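PDB 5EHK: lantibiotic dehydratase from Microbispora corallina, which probably dehydrates serine and threonine residues of the NAI-107 precursor peptide, using glutamyl-tRNA to activate their side-chain hydroxyls. Local coordinates for residues A[140-143]-A[148-151]. Sequence-based numbering, arbitrary orientation.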
# COMPACT_ATOMS: atom_id res chain seq x y z
N PRO A 140 1.69 32.03 -24.70
CA PRO A 140 2.31 32.99 -23.78
C PRO A 140 3.57 32.48 -23.09
O PRO A 140 4.34 33.31 -22.61
CB PRO A 140 1.21 33.24 -22.74
CG PRO A 140 0.33 32.03 -22.81
CD PRO A 140 0.38 31.54 -24.23
N THR A 141 3.82 31.17 -23.10
CA THR A 141 4.94 30.62 -22.36
C THR A 141 6.27 31.17 -22.90
O THR A 141 6.58 30.98 -24.08
CB THR A 141 4.95 29.08 -22.42
OG1 THR A 141 3.64 28.58 -22.16
CG2 THR A 141 5.93 28.50 -21.42
N PRO A 142 7.01 31.91 -22.05
CA PRO A 142 8.23 32.57 -22.53
C PRO A 142 9.22 31.54 -23.02
O PRO A 142 9.75 30.76 -22.24
CB PRO A 142 8.76 33.29 -21.28
CG PRO A 142 7.55 33.57 -20.48
CD PRO A 142 6.66 32.35 -20.69
N PHE A 143 9.40 31.51 -24.33
CA PHE A 143 10.32 30.58 -24.97
C PHE A 143 11.50 31.37 -25.57
O PHE A 143 12.20 32.08 -24.85
CB PHE A 143 9.59 29.68 -25.98
CG PHE A 143 10.42 28.52 -26.45
CD1 PHE A 143 11.57 28.13 -25.73
CD2 PHE A 143 10.10 27.83 -27.60
CE1 PHE A 143 12.36 27.08 -26.16
CE2 PHE A 143 10.89 26.76 -28.03
CZ PHE A 143 12.02 26.39 -27.31
N GLY A 148 7.62 36.20 -24.51
CA GLY A 148 8.44 36.85 -23.52
C GLY A 148 7.66 37.54 -22.44
O GLY A 148 6.45 37.33 -22.34
N VAL A 149 8.33 38.39 -21.66
CA VAL A 149 7.75 38.93 -20.43
C VAL A 149 7.69 40.46 -20.42
O VAL A 149 8.39 41.12 -21.20
CB VAL A 149 8.55 38.48 -19.19
CG1 VAL A 149 8.53 36.96 -19.08
CG2 VAL A 149 9.99 38.95 -19.28
N SER A 150 6.87 41.02 -19.53
CA SER A 150 6.82 42.48 -19.34
C SER A 150 6.24 42.86 -17.97
O SER A 150 5.50 42.08 -17.34
CB SER A 150 5.98 43.14 -20.43
OG SER A 150 4.61 42.77 -20.35
N GLY A 151 6.60 44.06 -17.52
CA GLY A 151 6.03 44.63 -16.30
C GLY A 151 4.54 44.94 -16.37
O GLY A 151 3.97 45.12 -17.45
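P142 meets G148 across a helix-to-strand connection, their CA atoms 4.4 Å apart, with no hydrogen bond joining the two segments. The connection leads from helix 119-138 into strand 147-155, in the N-terminal lantibiotic dehydratase region. Residues 140-143 are loop; residues 148-151 belong to the strand.

The contact is small and apolar, with 118 Å² buried in all. The P142 CB is directed toward the strand. The P142 CA lies 4.2 Å from the G148 backbone N. G148 has no side chain, and the P142 CB sits 4.2 Å from the G148 CA, so the ring rests against bare backbone here. Farther round the ring, P142 CG reaches the side chain of V149. The two side chains cross at about a right angle.

The strand's backbone bonds run to other strands. G148 and S150 bond through their backbones to T16 and V14 of antiparallel strand 6-17. V149 bonds to L370 and I372 of parallel strand 366-379. The side chains of P142 and V149 both also touch F540.

V149 uses one branch for the contact. Its chi1 of -61° sets CG1 anti to the carbonyl carbon. From there CG1 packs 3.8 Å from P142 CG, while V149 CG2 stays 6.0 Å from that same P142 CG.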